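Muconate cycloisomerase (Azorhizobium caulinodans, PDB 3MY9) belongs to the enolase superfamily, pairing a mandelate racemase/muconate lactonizing enzyme N-terminal domain with an enolase-like TIM-barrel domain that holds magnesium ions in the model. Local coordinates at residues A106-E109 / M110-D114; E176-R179 / I180-T183; F205-M208 / K209-D213; M258-R262 / R263-D267. All coordinates share one frame; numbering follows the deposited sequence.

Contact 1: A106-E109 / M110-D114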
loop_
_atom_site.group_PDB
_atom_site.type_symbol
_atom_site.label_atom_id
_atom_site.label_comp_id
_atom_site.label_asym_id
_atom_site.label_seq_id
_atom_site.Cartn_x
_atom_site.Cartn_y
_atom_site.Cartn_z
ATOM N N ALA A 106 -15.884 3.526 35.600
ATOM C CA ALA A 106 -14.683 4.196 36.151
ATOM C C ALA A 106 -14.858 4.649 37.620
ATOM O O ALA A 106 -13.892 4.625 38.388
ATOM C CB ALA A 106 -14.258 5.367 35.278
ATOM N N ALA A 107 -16.077 5.019 38.016
ATOM C CA ALA A 107 -16.349 5.391 39.419
ATOM C C ALA A 107 -16.230 4.186 40.340
ATOM O O ALA A 107 -15.777 4.308 41.482
ATOM C CB ALA A 107 -17.740 6.039 39.577
ATOM N N VAL A 108 -16.644 3.019 39.857
ATOM C CA VAL A 108 -16.503 1.792 40.634
ATOM C C VAL A 108 -15.034 1.436 40.841
ATOM O O VAL A 108 -14.625 1.162 41.960
ATOM C CB VAL A 108 -17.212 0.615 39.966
ATOM C CG1 VAL A 108 -16.781 -0.689 40.602
ATOM C CG2 VAL A 108 -18.722 0.783 40.065
ATOM N N GLU A 109 -14.248 1.468 39.759
ATOM C CA GLU A 109 -12.805 1.189 39.798
ATOM C C GLU A 109 -12.081 2.140 40.759
ATOM O O GLU A 109 -11.320 1.718 41.628
ATOM C CB GLU A 109 -12.228 1.347 38.391
ATOM C CG GLU A 109 -10.746 1.023 38.249
ATOM C CD GLU A 109 -10.153 1.577 36.972
ATOM O OE1 GLU A 109 -10.465 2.736 36.638
ATOM O OE2 GLU A 109 -9.382 0.857 36.290
ATOM N N MET A 110 -12.320 3.426 40.573
ATOM C CA MET A 110 -11.828 4.496 41.449
ATOM C C MET A 110 -12.019 4.142 42.950
ATOM O O MET A 110 -11.077 4.139 43.748
ATOM C CB MET A 110 -12.660 5.738 41.104
ATOM C CG MET A 110 -12.083 7.072 41.351
ATOM S SD MET A 110 -13.209 8.314 40.662
ATOM C CE MET A 110 -13.078 7.989 38.935
ATOM N N ALA A 111 -13.261 3.833 43.303
ATOM C CA ALA A 111 -13.630 3.547 44.679
ATOM C C ALA A 111 -12.939 2.284 45.212
ATOM O O ALA A 111 -12.486 2.257 46.351
ATOM C CB ALA A 111 -15.141 3.427 44.789
ATOM N N LEU A 112 -12.848 1.243 44.388
ATOM C CA LEU A 112 -12.203 -0.010 44.833
ATOM C C LEU A 112 -10.713 0.194 45.046
ATOM O O LEU A 112 -10.139 -0.393 45.962
ATOM C CB LEU A 112 -12.399 -1.147 43.821
ATOM C CG LEU A 112 -13.590 -2.064 44.037
ATOM C CD1 LEU A 112 -14.859 -1.285 44.295
ATOM C CD2 LEU A 112 -13.711 -2.949 42.800
ATOM N N LEU A 113 -10.090 0.995 44.185
ATOM C CA LEU A 113 -8.685 1.347 44.344
ATOM C C LEU A 113 -8.460 2.257 45.562
ATOM O O LEU A 113 -7.434 2.136 46.234
ATOM C CB LEU A 113 -8.128 1.985 43.058
ATOM C CG LEU A 113 -8.160 1.099 41.810
ATOM C CD1 LEU A 113 -7.613 1.791 40.531
ATOM C CD2 LEU A 113 -7.402 -0.213 42.068
ATOM N N ASP A 114 -9.426 3.140 45.856
ATOM C CA ASP A 114 -9.412 3.971 47.069
ATOM C C ASP A 114 -9.395 3.067 48.322
ATOM O O ASP A 114 -8.536 3.206 49.191
ATOM C CB ASP A 114 -10.644 4.886 47.066
ATOM C CG ASP A 114 -10.542 6.066 48.048
ATOM O OD1 ASP A 114 -9.430 6.466 48.471
ATOM O OD2 ASP A 114 -11.613 6.630 48.356
#

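Contact 2: E176-R179 / I180-T183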
loop_
_atom_site.group_PDB
_atom_site.type_symbol
_atom_site.label_atom_id
_atom_site.label_comp_id
_atom_site.label_asym_id
_atom_site.label_seq_id
_atom_site.Cartn_x
_atom_site.Cartn_y
_atom_site.Cartn_z
ATOM N N GLU A 176 -6.399 38.616 13.005
ATOM C CA GLU A 176 -6.313 39.059 14.400
ATOM C C GLU A 176 -5.625 38.003 15.258
ATOM O O GLU A 176 -4.803 38.332 16.094
ATOM C CB GLU A 176 -7.701 39.407 14.973
ATOM C CG GLU A 176 -7.673 40.013 16.414
ATOM C CD GLU A 176 -9.030 40.535 16.884
ATOM O OE1 GLU A 176 -10.025 40.422 16.119
ATOM O OE2 GLU A 176 -9.098 41.074 18.019
ATOM N N GLU A 177 -5.929 36.729 15.019
ATOM C CA GLU A 177 -5.294 35.659 15.779
ATOM C C GLU A 177 -3.785 35.616 15.489
ATOM O O GLU A 177 -2.993 35.345 16.396
ATOM C CB GLU A 177 -5.997 34.323 15.521
ATOM C CG GLU A 177 -7.454 34.373 16.037
ATOM C CD GLU A 177 -8.176 33.038 16.062
ATOM O OE1 GLU A 177 -7.880 32.156 15.218
ATOM O OE2 GLU A 177 -9.083 32.899 16.923
ATOM N N LEU A 178 -3.388 35.924 14.255
ATOM C CA LEU A 178 -1.968 35.973 13.898
ATOM C C LEU A 178 -1.227 37.109 14.610
ATOM O O LEU A 178 -0.105 36.909 15.074
ATOM C CB LEU A 178 -1.770 36.111 12.379
ATOM C CG LEU A 178 -2.108 34.916 11.493
ATOM C CD1 LEU A 178 -1.726 35.222 10.008
ATOM C CD2 LEU A 178 -1.405 33.677 11.974
ATOM N N ARG A 179 -1.843 38.294 14.661
ATOM C CA ARG A 179 -1.265 39.444 15.378
ATOM C C ARG A 179 -1.132 39.143 16.881
ATOM O O ARG A 179 -0.169 39.542 17.534
ATOM C CB ARG A 179 -2.138 40.712 15.197
ATOM C CG ARG A 179 -2.178 41.247 13.762
ATOM C CD ARG A 179 -2.767 42.690 13.671
ATOM N NE ARG A 179 -4.184 42.755 14.058
ATOM C CZ ARG A 179 -5.226 42.488 13.260
ATOM N NH1 ARG A 179 -5.047 42.121 11.989
ATOM N NH2 ARG A 179 -6.465 42.578 13.739
ATOM N N ILE A 180 -2.123 38.456 17.428
ATOM C CA ILE A 180 -2.053 37.987 18.817
ATOM C C ILE A 180 -0.867 37.051 19.031
ATOM O O ILE A 180 -0.091 37.247 19.946
ATOM C CB ILE A 180 -3.386 37.353 19.284
ATOM C CG1 ILE A 180 -4.412 38.472 19.562
ATOM C CG2 ILE A 180 -3.200 36.543 20.589
ATOM C CD1 ILE A 180 -5.836 37.998 19.721
ATOM N N LEU A 181 -0.686 36.080 18.153
ATOM C CA LEU A 181 0.423 35.135 18.297
ATOM C C LEU A 181 1.744 35.858 18.161
ATOM O O LEU A 181 2.698 35.535 18.868
ATOM C CB LEU A 181 0.349 34.023 17.260
ATOM C CG LEU A 181 -0.752 32.969 17.459
ATOM C CD1 LEU A 181 -0.974 32.224 16.157
ATOM C CD2 LEU A 181 -0.451 31.999 18.649
ATOM N N GLU A 182 1.795 36.831 17.254
ATOM C CA GLU A 182 2.995 37.633 17.073
ATOM C C GLU A 182 3.336 38.402 18.338
ATOM O O GLU A 182 4.498 38.460 18.706
ATOM C CB GLU A 182 2.856 38.641 15.916
ATOM C CG GLU A 182 4.214 39.093 15.351
ATOM C CD GLU A 182 4.839 38.043 14.401
ATOM O OE1 GLU A 182 4.325 37.863 13.252
ATOM O OE2 GLU A 182 5.843 37.391 14.806
ATOM N N THR A 183 2.334 39.014 18.973
ATOM C CA THR A 183 2.568 39.763 20.216
ATOM C C THR A 183 3.054 38.828 21.319
ATOM O O THR A 183 3.971 39.166 22.047
ATOM C CB THR A 183 1.297 40.496 20.706
ATOM O OG1 THR A 183 0.770 41.322 19.660
ATOM C CG2 THR A 183 1.580 41.324 21.953
#

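Contact 3: F205-M208 / K209-D213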
loop_
_atom_site.group_PDB
_atom_site.type_symbol
_atom_site.label_atom_id
_atom_site.label_comp_id
_atom_site.label_asym_id
_atom_site.label_seq_id
_atom_site.Cartn_x
_atom_site.Cartn_y
_atom_site.Cartn_z
ATOM N N PHE A 205 -11.416 21.153 3.986
ATOM C CA PHE A 205 -11.306 22.173 2.927
ATOM C C PHE A 205 -10.799 23.490 3.532
ATOM O O PHE A 205 -11.427 24.079 4.455
ATOM C CB PHE A 205 -12.694 22.397 2.320
ATOM C CG PHE A 205 -12.746 23.331 1.136
ATOM C CD1 PHE A 205 -12.927 24.711 1.322
ATOM C CD2 PHE A 205 -12.719 22.831 -0.155
ATOM C CE1 PHE A 205 -13.029 25.559 0.249
ATOM C CE2 PHE A 205 -12.835 23.668 -1.252
ATOM C CZ PHE A 205 -12.987 25.038 -1.070
ATOM N N GLY A 206 -9.683 23.987 3.046
ATOM C CA GLY A 206 -9.223 25.303 3.558
ATOM C C GLY A 206 -8.554 25.328 4.926
ATOM O O GLY A 206 -8.102 26.385 5.354
ATOM N N ALA A 207 -8.416 24.199 5.622
ATOM C CA ALA A 207 -7.694 24.236 6.886
ATOM C C ALA A 207 -6.193 24.483 6.689
ATOM O O ALA A 207 -5.575 25.150 7.525
ATOM C CB ALA A 207 -7.919 22.985 7.726
ATOM N N MET A 208 -5.594 23.965 5.612
ATOM C CA MET A 208 -4.112 23.933 5.570
ATOM C C MET A 208 -3.438 25.310 5.568
ATOM O O MET A 208 -2.439 25.473 6.266
ATOM C CB MET A 208 -3.548 23.075 4.449
ATOM C CG MET A 208 -2.041 22.715 4.722
ATOM S SD MET A 208 -1.789 21.532 6.054
ATOM C CE MET A 208 -2.096 20.175 4.923
ATOM N N LYS A 209 -4.011 26.292 4.859
ATOM C CA LYS A 209 -3.463 27.653 4.885
ATOM C C LYS A 209 -3.550 28.241 6.306
ATOM O O LYS A 209 -2.651 28.943 6.727
ATOM C CB LYS A 209 -4.168 28.602 3.911
ATOM C CG LYS A 209 -3.885 28.401 2.370
ATOM C CD LYS A 209 -2.445 28.821 1.928
ATOM C CE LYS A 209 -2.311 28.864 0.380
ATOM N NZ LYS A 209 -0.923 29.277 -0.083
ATOM N N ILE A 210 -4.644 27.970 7.017
ATOM C CA ILE A 210 -4.808 28.442 8.395
ATOM C C ILE A 210 -3.731 27.825 9.274
ATOM O O ILE A 210 -3.022 28.526 9.992
ATOM C CB ILE A 210 -6.208 28.077 8.976
ATOM C CG1 ILE A 210 -7.345 28.702 8.143
ATOM C CG2 ILE A 210 -6.319 28.456 10.433
ATOM C CD1 ILE A 210 -7.380 30.161 8.156
ATOM N N LEU A 211 -3.644 26.507 9.238
ATOM C CA LEU A 211 -2.696 25.751 10.061
ATOM C C LEU A 211 -1.231 26.075 9.747
ATOM O O LEU A 211 -0.406 26.139 10.667
ATOM C CB LEU A 211 -2.937 24.246 9.935
ATOM C CG LEU A 211 -4.310 23.755 10.450
ATOM C CD1 LEU A 211 -4.502 22.273 10.116
ATOM C CD2 LEU A 211 -4.392 24.021 11.992
ATOM N N ARG A 212 -0.920 26.281 8.465
ATOM C CA ARG A 212 0.427 26.644 8.078
ATOM C C ARG A 212 0.811 27.997 8.631
ATOM O O ARG A 212 1.980 28.166 9.084
ATOM C CB ARG A 212 0.659 26.584 6.559
ATOM C CG ARG A 212 2.158 26.760 6.165
ATOM C CD ARG A 212 2.330 26.701 4.623
ATOM N NE ARG A 212 1.857 25.418 4.103
ATOM C CZ ARG A 212 2.537 24.284 4.143
ATOM N NH1 ARG A 212 3.765 24.247 4.647
ATOM N NH2 ARG A 212 2.011 23.181 3.610
ATOM N N ASP A 213 -0.140 28.935 8.664
ATOM C CA ASP A 213 0.138 30.244 9.234
ATOM C C ASP A 213 0.497 30.146 10.744
ATOM O O ASP A 213 1.436 30.805 11.224
ATOM C CB ASP A 213 -1.059 31.182 9.067
ATOM C CG ASP A 213 -1.283 31.645 7.606
ATOM O OD1 ASP A 213 -0.404 31.442 6.744
ATOM O OD2 ASP A 213 -2.375 32.193 7.337
#

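Contact 4: M258-R262 / R263-D267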
loop_
_atom_site.group_PDB
_atom_site.type_symbol
_atom_site.label_atom_id
_atom_site.label_comp_id
_atom_site.label_asym_id
_atom_site.label_seq_id
_atom_site.Cartn_x
_atom_site.Cartn_y
_atom_site.Cartn_z
ATOM N N MET A 258 -4.868 2.627 17.963
ATOM C CA MET A 258 -4.233 1.757 16.956
ATOM C C MET A 258 -4.466 2.231 15.524
ATOM O O MET A 258 -3.577 2.127 14.680
ATOM C CB MET A 258 -4.632 0.273 17.099
ATOM C CG MET A 258 -3.969 -0.410 18.323
ATOM S SD MET A 258 -2.139 -0.634 18.395
ATOM C CE MET A 258 -1.459 0.452 17.191
ATOM N N GLU A 259 -5.649 2.777 15.252
ATOM C CA GLU A 259 -5.926 3.318 13.917
ATOM C C GLU A 259 -5.204 4.655 13.681
ATOM O O GLU A 259 -4.731 4.921 12.581
ATOM C CB GLU A 259 -7.418 3.466 13.710
ATOM C CG GLU A 259 -7.789 3.749 12.267
ATOM C CD GLU A 259 -7.451 2.593 11.307
ATOM O OE1 GLU A 259 -7.454 1.401 11.695
ATOM O OE2 GLU A 259 -7.171 2.898 10.138
ATOM N N VAL A 260 -5.123 5.491 14.708
ATOM C CA VAL A 260 -4.385 6.725 14.617
ATOM C C VAL A 260 -2.904 6.403 14.298
ATOM O O VAL A 260 -2.307 7.051 13.448
ATOM C CB VAL A 260 -4.547 7.565 15.909
ATOM C CG1 VAL A 260 -3.520 8.684 16.026
ATOM C CG2 VAL A 260 -5.998 8.119 16.009
ATOM N N VAL A 261 -2.316 5.426 14.994
ATOM C CA VAL A 261 -0.930 5.057 14.751
ATOM C C VAL A 261 -0.775 4.546 13.332
ATOM O O VAL A 261 0.107 4.970 12.624
ATOM C CB VAL A 261 -0.437 3.998 15.738
ATOM C CG1 VAL A 261 0.962 3.506 15.384
ATOM C CG2 VAL A 261 -0.496 4.545 17.165
ATOM N N ARG A 262 -1.672 3.659 12.922
ATOM C CA ARG A 262 -1.594 3.006 11.616
ATOM C C ARG A 262 -1.665 4.007 10.483
ATOM O O ARG A 262 -1.028 3.821 9.439
ATOM C CB ARG A 262 -2.761 2.045 11.483
ATOM C CG ARG A 262 -2.798 1.258 10.194
ATOM C CD ARG A 262 -4.019 0.313 10.151
ATOM N NE ARG A 262 -4.242 -0.144 8.785
ATOM C CZ ARG A 262 -4.845 0.563 7.825
ATOM N NH1 ARG A 262 -5.333 1.765 8.075
ATOM N NH2 ARG A 262 -4.967 0.038 6.602
ATOM N N ARG A 263 -2.488 5.042 10.670
ATOM C CA ARG A 263 -2.662 6.063 9.651
ATOM C C ARG A 263 -1.698 7.238 9.884
ATOM O O ARG A 263 -1.660 8.150 9.074
ATOM C CB ARG A 263 -4.105 6.597 9.647
ATOM C CG ARG A 263 -5.177 5.543 9.447
ATOM C CD ARG A 263 -5.482 5.271 7.991
ATOM N NE ARG A 263 -6.637 6.043 7.527
ATOM C CZ ARG A 263 -7.904 5.760 7.809
ATOM N NH1 ARG A 263 -8.856 6.535 7.331
ATOM N NH2 ARG A 263 -8.230 4.730 8.588
ATOM N N GLN A 264 -0.946 7.222 10.992
ATOM C CA GLN A 264 -0.108 8.362 11.382
ATOM C C GLN A 264 -0.918 9.665 11.361
ATOM O O GLN A 264 -0.486 10.707 10.825
ATOM C CB GLN A 264 1.133 8.479 10.462
ATOM C CG GLN A 264 2.014 7.162 10.378
ATOM C CD GLN A 264 3.145 7.329 9.387
ATOM O OE1 GLN A 264 3.042 6.912 8.236
ATOM N NE2 GLN A 264 4.192 8.017 9.802
ATOM N N ALA A 265 -2.096 9.593 11.951
ATOM C CA ALA A 265 -3.054 10.684 11.915
ATOM C C ALA A 265 -2.839 11.724 13.038
ATOM O O ALA A 265 -3.500 12.740 13.057
ATOM C CB ALA A 265 -4.458 10.102 11.964
ATOM N N ALA A 266 -1.914 11.474 13.972
ATOM C CA ALA A 266 -1.621 12.443 15.055
ATOM C C ALA A 266 -0.232 12.186 15.637
ATOM O O ALA A 266 0.261 11.114 15.515
ATOM C CB ALA A 266 -2.668 12.384 16.178
ATOM N N ASP A 267 0.349 13.191 16.284
ATOM C CA ASP A 267 1.656 13.091 16.897
ATOM C C ASP A 267 1.575 12.942 18.422
ATOM O O ASP A 267 2.606 12.726 19.063
ATOM C CB ASP A 267 2.477 14.344 16.558
ATOM C CG ASP A 267 2.547 14.603 15.071
ATOM O OD1 ASP A 267 3.155 13.787 14.367
ATOM O OD2 ASP A 267 1.938 15.585 14.595
HETATM O O HOH W 1 0.115 5.495 7.395
#

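Contact 1: A106-E109 / M110-D114
Ala-106 to Glu-109 hand their carbonyls to the amides of Met-110 to Leu-113 in four consecutive i to i+4 bonds, the regular pattern of an alpha-helix, here the middle of helix 102-120 in the N-terminal domain. Met-110 N to Ala-106 O measures 2.9 Å, and Leu-113 N to Glu-109 O likewise 2.9 Å. The side chains sort onto different flanks. Glu-109 and Leu-113 run side by side in the same direction, with Glu-109 CG 4.0 Å from Leu-113 CD1, so the methylene part of the acid rests on the leucine. On the neighbouring flank, Val-108 CG1 and Leu-112 CD1 lie 4.2 Å apart, and both residues pack on Leu-90 of helix 87-97. Met-110 turns back along the helix: its CG is anti to the backbone N (chi1 -154°), and the bend at chi3 brings CE to 3.5 Å from Ala-106 O, while its flank packs on Ile-306 and Ala-310 of helix 305-316. On the strand side, Ala-111 touches Val-42. The carboxylate of Glu-109 is buried, yet both oxygens are satisfied, OE1 by the amide of Leu-279 and OE2 by that of Met-280 at the start of helix 279-292. Two backbone N-H groups at a helix start would probably help stabilise a negative charge in this setting, so the acid both lines an apolar flank with its methylenes and ties the N-terminal domain to a helix of the barrel domain.

Contact 2: E176-R179 / I180-T183
Thr-183 hooks back onto Arg-179 in helix 174-188, the crossover helix of the beta-alpha-beta unit that joins strands 164-168 and 193-197 of the TIM barrel. From CB, 3.6 Å from Arg-179 O, its OG1 branch lies beside the backbone N (chi1 -54°). That torsion swings the hydroxyl back over the preceding turn, where OG1 donates to Arg-179 O at 2.9 Å. The threonine's own amide donates to the same oxygen, so two bonds grip one carbonyl, and they reach it from opposite faces of its plane. The three preceding i to i+4 bonds, from Ile-180 N, Leu-181 N and Glu-182 N, are the ordinary backbone links. Further round, Ile-180 leans on the turn before it: CG1 stands 3.5 Å from Glu-176 O, and its CD1 comes within 4.3 Å of Glu-176 CG. Leu-181 places CG 3.4 Å from Glu-177 O, while its CD1 is 4.4 Å from Leu-178 CD2, a loose apolar touch. Leu-181 faces the barrel strands, meeting Met-167, Leu-194 and Leu-196, while Leu-178 leans toward the next helix; both touch Val-214 and Phe-217. The buried acid Glu-177 is held by the loop after strand 164-168, OE1 by Gly-170 N and OE2 by the amides of Val-171 and Lys-172. On the outer flank Arg-179 bends at chi3 and folds back along the helix, until one face of its guanidinium lies over Glu-176 CA, which sits 3.6 Å above the plane and offset toward the rim.

Contact 3: F205-M208 / K209-D213
Leu-211 fits against Ala-207 at the first turn of helix 207-215, which carries the beta-alpha-beta crossover of the TIM barrel between strands 193-197 and 222-223. This is the tight part of the contact. Leu-211 N reaches Ala-207 O at 2.9 Å, and Ala-207 CB lies 4.2 Å from Leu-211 CD1. Both side chains also pack on Phe-237 of helix 231-240, and Leu-211 on Phe-198. With chi2 and chi3 both bent, Met-208 joins them on Phe-237 and reaches Ala-240; it also packs on Asp-242 of the second subunit. Next to them Ile-210 sends CG1 to 3.7 Å from Gly-206 O, just before the helix; at the phi of 77° that Gly-206 adopts, a CB would jam against the carbonyl oxygen of Phe-205.

The looser flank is polar and turns to the second subunit. Lys-209 NZ makes a salt bridge with Asp-215 of that subunit, while Arg-212 NE makes another with its Asp-242; these salt bridges join helix 207-215 to the second subunit. Between the segments the arginine merely brushes the methionine: the guanidinium stands oblique to Met-208 CG, with Arg-212 NH2 4.2 Å from that carbon.

Contact 4: M258-R262 / R263-D267
Glu-259 OE2 is shared by two successive arginines, Arg-262 and Arg-263, whose charged ends lie close together with NH1 of the first and NH2 of the second 4.2 Å apart. The closer partner is Arg-263 NH2, at 2.6 Å from OE2. The oxygen sits at the edge of the Arg-263 guanidinium and within its plane, but is met on its anti side and 29° out of the carboxylate plane; the two flat groups stand 72° apart. Arg-262 NH1 adds a weak bond of 3.0 Å to the same OE2. Arg-263 gets there by folding: CG lies beside the backbone N, and bends at chi2 and chi3 bring the guanidinium back over the last turn. Arg-262 instead runs out extended, and its NH1 passes 3.5 Å from Arg-263 CD. The shared carboxylate probably offsets both positive charges. Glu-259 OE1 also forms a salt bridge with Arg-263 of a third subunit, and Arg-263 NH2 one with that subunit's Glu-259.

At the same point helix 254-263 closes in a Schellman motif. Gln-264 takes a positive phi of 50°, and Ala-265 N then bonds to Val-260 O at 3.0 Å while Gln-264 N bonds to Val-261 O from above the carbonyl plane. The chain then leads into strand 268-270. Val-260 packs against the exit, its CG1 3.8 Å from Ala-266 CB, with Leu-231 of helix 231-240 against both Val-260 and Ala-265. A water donates to Arg-262 O and more weakly to Gln-264 OE1.

From the N terminus the four contacts come strictly in series; none nests within or crosses another, and none closes a loop. Contacts 1, 2 and 3 each join successive turns of one helix, whereas contact 4 caps the end of helix 254-263, where the chain leaves for strand 268-270. Contact 1 belongs to the N-terminal domain and the others to the barrel domain; the centre of contact 1 is 44 Å from that of contact 2. Contacts 2 and 3 lie on consecutive barrel helices and touch, Leu-178 CD2 lying 3.8 Å from Asp-213 CB. Contacts 3 and 4 stay about 10 Å apart at their nearest atoms, with helix 231-240 packing against both.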